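Local atomic coordinates of halorhodopsin (Halobacterium salinarum, PDB entry 2JAF), a protein that uses a bound retinal chromophore to capture light and, as a membrane chloride pump, probably drives chloride ions across the cell membrane of its salt-loving archaeon. Residues Ala140-Gly143 / Met144-Gly148; Ala40-Ala43 / Ile44-Val48; Asp197-Arg200 / Val201-Val204; Phe247-Leu250 / Arg251-Asn255. The protein carries 2 engineered substitutions. All coordinates share one frame; numbering follows the deposited sequence.

Interaction 1 of 4, residues Ala140-Gly143 / Met144-Gly148; sequences ADIG and MCVTG. With RET (retinal), chain G; PLM (palmitic acid), chain D.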
loop_
_atom_site.group_PDB
_atom_site.type_symbol
_atom_site.label_atom_id
_atom_site.label_comp_id
_atom_site.label_asym_id
_atom_site.label_seq_id
_atom_site.Cartn_x
_atom_site.Cartn_y
_atom_site.Cartn_z
ATOM N N ALA A 140 -8.351 3.728 -6.583
ATOM C CA ALA A 140 -8.288 4.555 -7.782
ATOM C C ALA A 140 -7.329 5.703 -7.545
ATOM O O ALA A 140 -6.575 6.108 -8.437
ATOM C CB ALA A 140 -9.681 5.093 -8.126
ATOM N N ASP A 141 -7.361 6.226 -6.325
ATOM C CA ASP A 141 -6.506 7.335 -5.952
ATOM C C ASP A 141 -5.045 6.906 -5.983
ATOM O O ASP A 141 -4.184 7.626 -6.482
ATOM C CB ASP A 141 -6.881 7.829 -4.555
ATOM C CG ASP A 141 -6.144 9.091 -4.171
ATOM O OD1 ASP A 141 -6.525 10.181 -4.650
ATOM O OD2 ASP A 141 -5.173 8.984 -3.399
ATOM N N ILE A 142 -4.764 5.721 -5.447
ATOM C CA ILE A 142 -3.398 5.218 -5.438
ATOM C C ILE A 142 -2.923 5.035 -6.876
ATOM O O ILE A 142 -1.781 5.351 -7.201
ATOM C CB ILE A 142 -3.307 3.888 -4.646
ATOM C CG1 ILE A 142 -3.546 4.180 -3.156
ATOM C CG2 ILE A 142 -1.938 3.248 -4.836
ATOM C CD1 ILE A 142 -3.659 2.940 -2.278
ATOM N N GLY A 143 -3.808 4.543 -7.738
ATOM C CA GLY A 143 -3.457 4.361 -9.137
ATOM C C GLY A 143 -3.102 5.684 -9.796
ATOM O O GLY A 143 -2.149 5.770 -10.575
ATOM N N MET A 144 -3.868 6.727 -9.481
ATOM C CA MET A 144 -3.617 8.051 -10.047
ATOM C C MET A 144 -2.225 8.518 -9.639
ATOM O O MET A 144 -1.443 9.005 -10.460
ATOM C CB MET A 144 -4.680 9.053 -9.548
ATOM C CG MET A 144 -4.425 10.521 -9.905
ATOM S SD MET A 144 -5.584 11.633 -9.047
ATOM C CE MET A 144 -4.802 11.716 -7.444
ATOM N N CYS A 145 -1.904 8.342 -8.361
ATOM C CA CYS A 145 -0.614 8.768 -7.850
ATOM C C CYS A 145 0.576 8.006 -8.414
ATOM O O CYS A 145 1.586 8.615 -8.764
ATOM C CB CYS A 145 -0.599 8.668 -6.322
ATOM S SG CYS A 145 -1.712 9.839 -5.532
ATOM N N VAL A 146 0.465 6.685 -8.497
ATOM C CA VAL A 146 1.579 5.885 -8.997
ATOM C C VAL A 146 1.801 6.029 -10.497
ATOM O O VAL A 146 2.938 5.947 -10.972
ATOM C CB VAL A 146 1.415 4.387 -8.646
ATOM C CG1 VAL A 146 1.351 4.220 -7.130
ATOM C CG2 VAL A 146 0.174 3.813 -9.314
ATOM N N THR A 147 0.731 6.250 -11.251
ATOM C CA THR A 147 0.903 6.420 -12.681
ATOM C C THR A 147 1.482 7.813 -12.925
ATOM O O THR A 147 2.207 8.036 -13.892
ATOM C CB THR A 147 -0.423 6.200 -13.446
ATOM O OG1 THR A 147 -1.474 6.979 -12.858
ATOM C CG2 THR A 147 -0.805 4.731 -13.394
ATOM N N GLY A 148 1.179 8.746 -12.028
ATOM C CA GLY A 148 1.731 10.079 -12.154
ATOM C C GLY A 148 3.227 10.004 -11.906
ATOM O O GLY A 148 4.009 10.676 -12.572
HETATM C C1 RET G . -0.634 14.272 -11.599
HETATM C C2 RET G . -0.073 14.022 -13.078
HETATM C C3 RET G . -0.840 12.991 -13.942
HETATM C C4 RET G . -2.364 13.432 -14.125
HETATM C C5 RET G . -3.115 13.800 -12.784
HETATM C C6 RET G . -2.301 14.223 -11.531
HETATM C C7 RET G . -3.062 14.459 -10.257
HETATM C C8 RET G . -2.663 14.713 -8.981
HETATM C C9 RET G . -3.529 15.151 -7.920
HETATM C C10 RET G . -2.776 15.441 -6.780
HETATM C C11 RET G . -3.310 15.911 -5.599
HETATM C C12 RET G . -2.457 16.231 -4.532
HETATM C C13 RET G . -2.935 16.656 -3.225
HETATM C C14 RET G . -1.872 16.866 -2.299
HETATM C C15 RET G . -2.024 17.065 -0.947
HETATM C C16 RET G . 0.017 13.120 -10.750
HETATM C C17 RET G . -0.044 15.708 -11.150
HETATM C C18 RET G . -4.632 13.724 -12.841
HETATM C C19 RET G . -5.121 15.423 -8.152
HETATM C C20 RET G . -4.426 16.887 -2.917
HETATM C C1 PLM D . 3.211 0.875 -13.338
HETATM O O1 PLM D . 3.950 1.626 -13.997
HETATM O O2 PLM D . 2.206 0.323 -13.841
HETATM C C2 PLM D . 3.575 0.641 -11.882
HETATM C C3 PLM D . 2.446 0.822 -10.873
HETATM C C4 PLM D . 3.006 0.520 -9.490
HETATM C C5 PLM D . 1.921 0.688 -8.449
HETATM C C6 PLM D . 1.733 -0.542 -7.594
HETATM C C7 PLM D . 0.847 -0.100 -6.448
HETATM C C8 PLM D . 0.557 -1.226 -5.483
HETATM C C9 PLM D . -0.359 -0.713 -4.385
HETATM C CA PLM D . -0.657 -1.800 -3.370
HETATM C CB PLM D . -1.841 -1.627 -2.430
HETATM C CC PLM D . -3.224 -1.538 -3.053
HETATM C CD PLM D . -4.247 -1.427 -1.938
HETATM C CE PLM D . -5.666 -1.351 -2.502
HETATM C CF PLM D . -6.617 -1.014 -1.361
HETATM C CG PLM D . -8.050 -0.935 -1.866
#
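The peptide carbonyl of G143 is approached from both faces by T147: the backbone N comes in on one side of its plane and the hydroxyl OG1 on the other. T147 OG1 donates at 2.7 Å to G143 O, so this one oxygen accepts two bonds from the same residue a turn further on. The hydroxyl gets there because chi1 of 50° sets OG1 between the backbone N and the carbonyl carbon. With a valine at T147, G143 O would probably keep the backbone N as its one donor of this pair, and the side chain would lose the bond that fixes its rotation. The second flat group, the D141 carboxylate, meets M144 at one corner, D141 OD1 standing 3.6 Å from the thioether methyl M144 CE. The other oxygen, D141 OD2, is hydrogen-bonded to T116 OG1 on helix 106-127.

M144 bends at chi3 (80°), which turns CE against the polyene of retinal, M144 CE lying 3.7 Å from RET C9; M144 SD lies 3.9 Å from the methyl RET C19. One turn on, G148 has no side chain, and the ring methyl RET C16 settles 3.8 Å from G148 CA. Round the helix, V146 CG2 packs 3.7 Å from PLM C5 of a bound palmitic acid. M144 and G148 belong to the retinal pocket, and helix 131-153 forms part of its wall in this seven-helix, bacteriorhodopsin-like bundle.

Interaction 2 of 4, residues Ala40-Ala43 / Ile44-Val48; sequences AGIA and ILVFV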
loop_
_atom_site.group_PDB
_atom_site.type_symbol
_atom_site.label_atom_id
_atom_site.label_comp_id
_atom_site.label_asym_id
_atom_site.label_seq_id
_atom_site.Cartn_x
_atom_site.Cartn_y
_atom_site.Cartn_z
ATOM N N ALA A 40 2.675 23.437 7.749
ATOM C CA ALA A 40 2.153 22.130 8.125
ATOM C C ALA A 40 2.356 21.952 9.635
ATOM O O ALA A 40 1.528 21.346 10.317
ATOM C CB ALA A 40 2.877 21.029 7.350
ATOM N N GLY A 41 3.456 22.497 10.147
ATOM C CA GLY A 41 3.734 22.405 11.573
ATOM C C GLY A 41 2.695 23.185 12.365
ATOM O O GLY A 41 2.200 22.722 13.389
ATOM N N ILE A 42 2.365 24.378 11.887
ATOM C CA ILE A 42 1.366 25.210 12.549
ATOM C C ILE A 42 -0.017 24.558 12.479
ATOM O O ILE A 42 -0.781 24.594 13.448
ATOM C CB ILE A 42 1.319 26.615 11.908
ATOM C CG1 ILE A 42 2.653 27.325 12.146
ATOM C CG2 ILE A 42 0.164 27.433 12.488
ATOM C CD1 ILE A 42 2.746 28.684 11.500
ATOM N N ALA A 43 -0.339 23.949 11.340
ATOM C CA ALA A 43 -1.636 23.297 11.178
ATOM C C ALA A 43 -1.811 22.186 12.209
ATOM O O ALA A 43 -2.854 22.087 12.862
ATOM C CB ALA A 43 -1.768 22.725 9.764
ATOM N N ILE A 44 -0.789 21.345 12.345
ATOM C CA ILE A 44 -0.829 20.244 13.298
ATOM C C ILE A 44 -1.153 20.769 14.692
ATOM O O ILE A 44 -2.051 20.262 15.362
ATOM C CB ILE A 44 0.520 19.500 13.348
ATOM C CG1 ILE A 44 0.768 18.795 12.013
ATOM C CG2 ILE A 44 0.521 18.492 14.497
ATOM C CD1 ILE A 44 2.134 18.161 11.892
ATOM N N LEU A 45 -0.423 21.792 15.118
ATOM C CA LEU A 45 -0.643 22.376 16.432
ATOM C C LEU A 45 -2.046 22.967 16.556
ATOM O O LEU A 45 -2.706 22.807 17.584
ATOM C CB LEU A 45 0.422 23.439 16.716
ATOM C CG LEU A 45 1.842 22.862 16.822
ATOM C CD1 LEU A 45 2.823 23.959 17.223
ATOM C CD2 LEU A 45 1.861 21.732 17.855
ATOM N N VAL A 46 -2.505 23.639 15.505
ATOM C CA VAL A 46 -3.840 24.230 15.507
ATOM C C VAL A 46 -4.913 23.147 15.587
ATOM O O VAL A 46 -5.871 23.263 16.351
ATOM C CB VAL A 46 -4.079 25.078 14.234
ATOM C CG1 VAL A 46 -5.549 25.471 14.131
ATOM C CG2 VAL A 46 -3.207 26.324 14.271
ATOM N N PHE A 47 -4.743 22.087 14.804
ATOM C CA PHE A 47 -5.707 20.996 14.789
ATOM C C PHE A 47 -5.750 20.224 16.107
ATOM O O PHE A 47 -6.828 19.867 16.585
ATOM C CB PHE A 47 -5.409 20.035 13.633
ATOM C CG PHE A 47 -5.500 20.674 12.267
ATOM C CD1 PHE A 47 -6.104 21.919 12.098
ATOM C CD2 PHE A 47 -4.995 20.019 11.147
ATOM C CE1 PHE A 47 -6.203 22.501 10.832
ATOM C CE2 PHE A 47 -5.089 20.590 9.879
ATOM C CZ PHE A 47 -5.694 21.834 9.721
ATOM N N VAL A 48 -4.584 19.951 16.689
ATOM C CA VAL A 48 -4.545 19.233 17.960
ATOM C C VAL A 48 -5.360 20.033 18.965
ATOM O O VAL A 48 -6.167 19.482 19.713
ATOM C CB VAL A 48 -3.101 19.085 18.488
ATOM C CG1 VAL A 48 -3.116 18.479 19.892
ATOM C CG2 VAL A 48 -2.297 18.199 17.550
#
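A43 O receives the backbone N of F47 at 2.7 Å, the shortest of the i to i+4 bonds in this piece of helix 27-50, the first of the seven long helices of the bacteriorhodopsin-like bundle. The same oxygen also sits over the F47 ring, above its plane but displaced toward the rim, with F47 CG 3.1 Å from A43 O. A chi1 of -61° carries the ring back beside its own backbone N, so that it overhangs the preceding turn. There the methyl of A43 meets the same face as the oxygen in a CH-pi contact, A43 CB being 4.3 Å from the centroid of the F47 ring and 25° off its normal.

The F47 side chain also packs on A246, F247 and L250 of helix 227-255, and on L67 of helix 58-82. An alanine at F47 would probably open a gap between these helices and strip the A43 methyl of its aromatic cover. I44 faces L71 and I74 of helix 58-82. On the surface side, where lipid may lie, I42 and V46 meet at an angle through their gamma methyls, I42 CG2 lying 4.0 Å from V46 CG2.

Interaction 3 of 4, residues Asp197-Arg200 / Val201-Val204; sequences DTLR and VLVV. Engineered in segment 201-204: V203 (natural residue Thr).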
loop_
_atom_site.group_PDB
_atom_site.type_symbol
_atom_site.label_atom_id
_atom_site.label_comp_id
_atom_site.label_asym_id
_atom_site.label_seq_id
_atom_site.Cartn_x
_atom_site.Cartn_y
_atom_site.Cartn_z
ATOM N N ASP A 197 -20.865 19.393 0.377
ATOM C CA ASP A 197 -20.945 20.167 -0.861
ATOM C C ASP A 197 -19.875 21.258 -0.915
ATOM O O ASP A 197 -19.315 21.540 -1.977
ATOM C CB ASP A 197 -22.339 20.788 -1.024
ATOM C CG ASP A 197 -23.405 19.756 -1.362
ATOM O OD1 ASP A 197 -23.056 18.664 -1.860
ATOM O OD2 ASP A 197 -24.601 20.039 -1.148
ATOM N N THR A 198 -19.595 21.875 0.229
ATOM C CA THR A 198 -18.564 22.904 0.300
ATOM C C THR A 198 -17.197 22.269 0.057
ATOM O O THR A 198 -16.405 22.746 -0.761
ATOM C CB THR A 198 -18.552 23.577 1.688
ATOM O OG1 THR A 198 -19.735 24.368 1.840
ATOM C CG2 THR A 198 -17.324 24.466 1.852
ATOM N N LEU A 199 -16.927 21.182 0.772
ATOM C CA LEU A 199 -15.643 20.495 0.658
ATOM C C LEU A 199 -15.441 19.862 -0.709
ATOM O O LEU A 199 -14.310 19.761 -1.192
ATOM C CB LEU A 199 -15.519 19.430 1.756
ATOM C CG LEU A 199 -15.511 19.977 3.191
ATOM C CD1 LEU A 199 -15.427 18.826 4.182
ATOM C CD2 LEU A 199 -14.331 20.927 3.381
ATOM N N ARG A 200 -16.534 19.435 -1.335
ATOM C CA ARG A 200 -16.459 18.817 -2.652
ATOM C C ARG A 200 -15.963 19.815 -3.696
ATOM O O ARG A 200 -15.168 19.465 -4.564
ATOM C CB ARG A 200 -17.833 18.275 -3.054
ATOM C CG ARG A 200 -17.886 17.671 -4.440
ATOM C CD ARG A 200 -19.217 16.974 -4.676
ATOM N NE ARG A 200 -20.350 17.896 -4.689
ATOM C CZ ARG A 200 -21.589 17.532 -4.996
ATOM N NH1 ARG A 200 -21.849 16.268 -5.306
ATOM N NH2 ARG A 200 -22.562 18.428 -5.032
ATOM N N VAL A 201 -16.430 21.054 -3.610
ATOM C CA VAL A 201 -16.005 22.081 -4.555
ATOM C C VAL A 201 -14.512 22.322 -4.388
ATOM O O VAL A 201 -13.780 22.446 -5.372
ATOM C CB VAL A 201 -16.761 23.416 -4.325
ATOM C CG1 VAL A 201 -16.218 24.491 -5.265
ATOM C CG2 VAL A 201 -18.268 23.208 -4.555
ATOM N N LEU A 202 -14.058 22.380 -3.139
ATOM C CA LEU A 202 -12.646 22.606 -2.867
ATOM C C LEU A 202 -11.776 21.497 -3.440
ATOM O O LEU A 202 -10.724 21.769 -4.022
ATOM C CB LEU A 202 -12.397 22.732 -1.361
ATOM C CG LEU A 202 -12.932 24.003 -0.701
ATOM C CD1 LEU A 202 -12.557 24.007 0.780
ATOM C CD2 LEU A 202 -12.362 25.224 -1.401
ATOM N N VAL A 203 -12.212 20.248 -3.279
ATOM C CA VAL A 203 -11.452 19.120 -3.801
ATOM C C VAL A 203 -11.392 19.142 -5.326
ATOM O O VAL A 203 -10.310 19.078 -5.909
ATOM C CB VAL A 203 -12.055 17.762 -3.363
ATOM C CG1 VAL A 203 -11.337 16.615 -4.080
ATOM C CG2 VAL A 203 -11.921 17.595 -1.855
ATOM N N VAL A 204 -12.548 19.241 -5.977
ATOM C CA VAL A 204 -12.560 19.232 -7.439
ATOM C C VAL A 204 -11.724 20.359 -8.038
ATOM O O VAL A 204 -10.884 20.124 -8.901
ATOM C CB VAL A 204 -13.995 19.327 -8.002
ATOM C CG1 VAL A 204 -13.949 19.415 -9.535
ATOM C CG2 VAL A 204 -14.809 18.103 -7.578
#
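From D197 to V204 the backbone is helical throughout, but its bonds tighten along the way: V201 N to D197 O and L202 N to T198 O are weak, whereas V204 N reaches R200 O at 3.0 Å with an N-H...O angle of 176°. This is part of helix 193-216 in the seven-helix bundle.

The valine gamma methyls lie against the carbonyl oxygens of the preceding turn. V201 turns CG2 back beside its own N, and V201 CG2 comes within 3.2 Å of D197 O. V203, an engineered residue that replaces the natural threonine, uses the same rotamer (chi1 173°) and brings V203 CG2 to 3.3 Å from L199 O. It packs on F245 of helix 227-255 and L179 of helix 158-180. L199 and L202 both pack on helix 227-255, with a loose contact of 4.4 Å between L199 CD2 and L202 CD1.

R200 extends from the backbone and then bends at chi3. Its NH1 is hydrogen-bonded to L179 O, tying the side chain to helix 158-180. The link to D197 is different in kind: R200 NH2 is 3.2 Å from D197 OD1, yet that oxygen stands well out of the guanidinium plane, so charge attraction acts there without an N-H aimed at the acceptor.

Interaction 4 of 4, residues Phe247-Leu250 / Arg251-Asn255; sequences FILL and RWVAN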
loop_
_atom_site.group_PDB
_atom_site.type_symbol
_atom_site.label_atom_id
_atom_site.label_comp_id
_atom_site.label_asym_id
_atom_site.label_seq_id
_atom_site.Cartn_x
_atom_site.Cartn_y
_atom_site.Cartn_z
ATOM N N PHE A 247 -8.759 22.536 7.909
ATOM C CA PHE A 247 -9.272 23.495 8.886
ATOM C C PHE A 247 -10.789 23.625 8.775
ATOM O O PHE A 247 -11.508 23.578 9.774
ATOM C CB PHE A 247 -8.641 24.873 8.675
ATOM C CG PHE A 247 -9.203 25.931 9.587
ATOM C CD1 PHE A 247 -8.894 25.930 10.945
ATOM C CD2 PHE A 247 -10.083 26.893 9.099
ATOM C CE1 PHE A 247 -9.456 26.873 11.808
ATOM C CE2 PHE A 247 -10.650 27.841 9.953
ATOM C CZ PHE A 247 -10.336 27.830 11.311
ATOM N N ILE A 248 -11.269 23.803 7.549
ATOM C CA ILE A 248 -12.700 23.950 7.299
ATOM C C ILE A 248 -13.465 22.707 7.729
ATOM O O ILE A 248 -14.522 22.806 8.362
ATOM C CB ILE A 248 -12.962 24.222 5.803
ATOM C CG1 ILE A 248 -12.379 25.588 5.426
ATOM C CG2 ILE A 248 -14.466 24.153 5.505
ATOM C CD1 ILE A 248 -12.415 25.893 3.940
ATOM N N LEU A 249 -12.930 21.537 7.383
ATOM C CA LEU A 249 -13.571 20.278 7.741
ATOM C C LEU A 249 -13.625 20.079 9.257
ATOM O O LEU A 249 -14.688 19.798 9.817
ATOM C CB LEU A 249 -12.832 19.113 7.072
ATOM C CG LEU A 249 -13.117 17.655 7.453
ATOM C CD1 LEU A 249 -14.589 17.430 7.742
ATOM C CD2 LEU A 249 -12.639 16.765 6.310
ATOM N N LEU A 250 -12.483 20.245 9.917
ATOM C CA LEU A 250 -12.399 20.061 11.360
ATOM C C LEU A 250 -13.264 21.050 12.144
ATOM O O LEU A 250 -13.945 20.668 13.101
ATOM C CB LEU A 250 -10.939 20.172 11.806
ATOM C CG LEU A 250 -10.637 19.825 13.266
ATOM C CD1 LEU A 250 -11.234 18.466 13.609
ATOM C CD2 LEU A 250 -9.132 19.810 13.475
ATOM N N ARG A 251 -13.243 22.313 11.732
ATOM C CA ARG A 251 -14.022 23.345 12.407
ATOM C C ARG A 251 -15.508 23.015 12.367
ATOM O O ARG A 251 -16.221 23.229 13.346
ATOM C CB ARG A 251 -13.782 24.716 11.761
ATOM C CG ARG A 251 -14.538 25.861 12.438
ATOM C CD ARG A 251 -14.275 27.212 11.775
ATOM N NE ARG A 251 -14.702 27.233 10.378
ATOM C CZ ARG A 251 -14.563 28.275 9.562
ATOM N NH1 ARG A 251 -14.006 29.399 9.997
ATOM N NH2 ARG A 251 -14.968 28.186 8.301
ATOM N N TRP A 252 -15.973 22.495 11.233
ATOM C CA TRP A 252 -17.381 22.150 11.091
ATOM C C TRP A 252 -17.717 20.989 12.020
ATOM O O TRP A 252 -18.732 21.014 12.715
ATOM C CB TRP A 252 -17.708 21.753 9.648
ATOM C CG TRP A 252 -19.190 21.604 9.410
ATOM C CD1 TRP A 252 -20.066 22.586 9.036
ATOM C CD2 TRP A 252 -19.973 20.423 9.611
ATOM N NE1 TRP A 252 -21.350 22.087 8.994
ATOM C CE2 TRP A 252 -21.321 20.763 9.344
ATOM C CE3 TRP A 252 -19.670 19.110 9.997
ATOM C CZ2 TRP A 252 -22.363 19.836 9.450
ATOM C CZ3 TRP A 252 -20.711 18.187 10.104
ATOM C CH2 TRP A 252 -22.040 18.558 9.830
ATOM N N VAL A 253 -16.863 19.971 12.022
ATOM C CA VAL A 253 -17.073 18.806 12.871
ATOM C C VAL A 253 -17.165 19.200 14.346
ATOM O O VAL A 253 -17.994 18.668 15.085
ATOM C CB VAL A 253 -15.937 17.769 12.681
ATOM C CG1 VAL A 253 -16.056 16.655 13.712
ATOM C CG2 VAL A 253 -16.010 17.180 11.275
ATOM N N ALA A 254 -16.323 20.138 14.771
ATOM C CA ALA A 254 -16.325 20.582 16.165
ATOM C C ALA A 254 -17.628 21.286 16.539
ATOM O O ALA A 254 -18.104 21.170 17.672
ATOM C CB ALA A 254 -15.140 21.509 16.422
ATOM N N ASN A 255 -18.208 22.008 15.583
ATOM C CA ASN A 255 -19.453 22.736 15.815
ATOM C C ASN A 255 -20.701 21.925 15.475
ATOM O O ASN A 255 -21.823 22.426 15.590
ATOM C CB ASN A 255 -19.465 24.028 14.995
ATOM C CG ASN A 255 -18.377 24.993 15.415
ATOM O OD1 ASN A 255 -18.306 25.395 16.577
ATOM N ND2 ASN A 255 -17.524 25.373 14.471
HETATM O O HOH W 1 -16.075 25.164 8.574
#
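F247 and R251, one turn apart, meet ring against guanidinium with their planes 58° apart, too steep for a stack. F247 CE2 lies over one face of the guanidinium, displaced toward its rim, and comes to 3.7 Å from R251 NH1. The aliphatic part of the arginine joins in, R251 CD standing 4.0 Å from F247 CZ. R251 leaves the backbone with CG anti to N (chi1 -179°) and folds at chi3 (61°), which swings the charged end back along the helix to the phenylalanine.

A water sits at the edge of the guanidinium, in its plane. It accepts from R251 NE at 3.1 Å and donates to I248 O at 2.8 Å, so it bridges the side chain to the backbone and probably helps hold the flat group in its rotation. I248 O also takes the backbone N of W252.

All this belongs to helix 227-255, the last of the seven long helices of the bacteriorhodopsin-like fold. On a more buried side, L249 and V253 lie alongside each other and point the same way, L249 CD1 and V253 CG2 being 3.8 Å apart; both pack on L126 of helix 106-127. W252 also touches L126, and reaches E194 and I195 of helix 193-216. L250 faces W63 of helix 58-82, and V253 rests on P59 of that same helix.

Along the chain the order is interaction 2 (helix 27-50), interaction 1 (helix 131-153), interaction 3 (helix 193-216) and interaction 4 (helix 227-255), each on its own member of the seven-helix bundle. Interaction 4 joins two others: its centre is about 14 Å from those of interactions 2 and 3, and it touches both. F47 CB comes to 3.7 Å from L250 CD2, and L202 CD1 to 3.7 Å from I248 CD1. The three thus form a run of neighbouring helices packed largely through apolar side chains. Interaction 1 stands apart, with centres 20 to 28 Å from the others, and directly lines the retinal pocket.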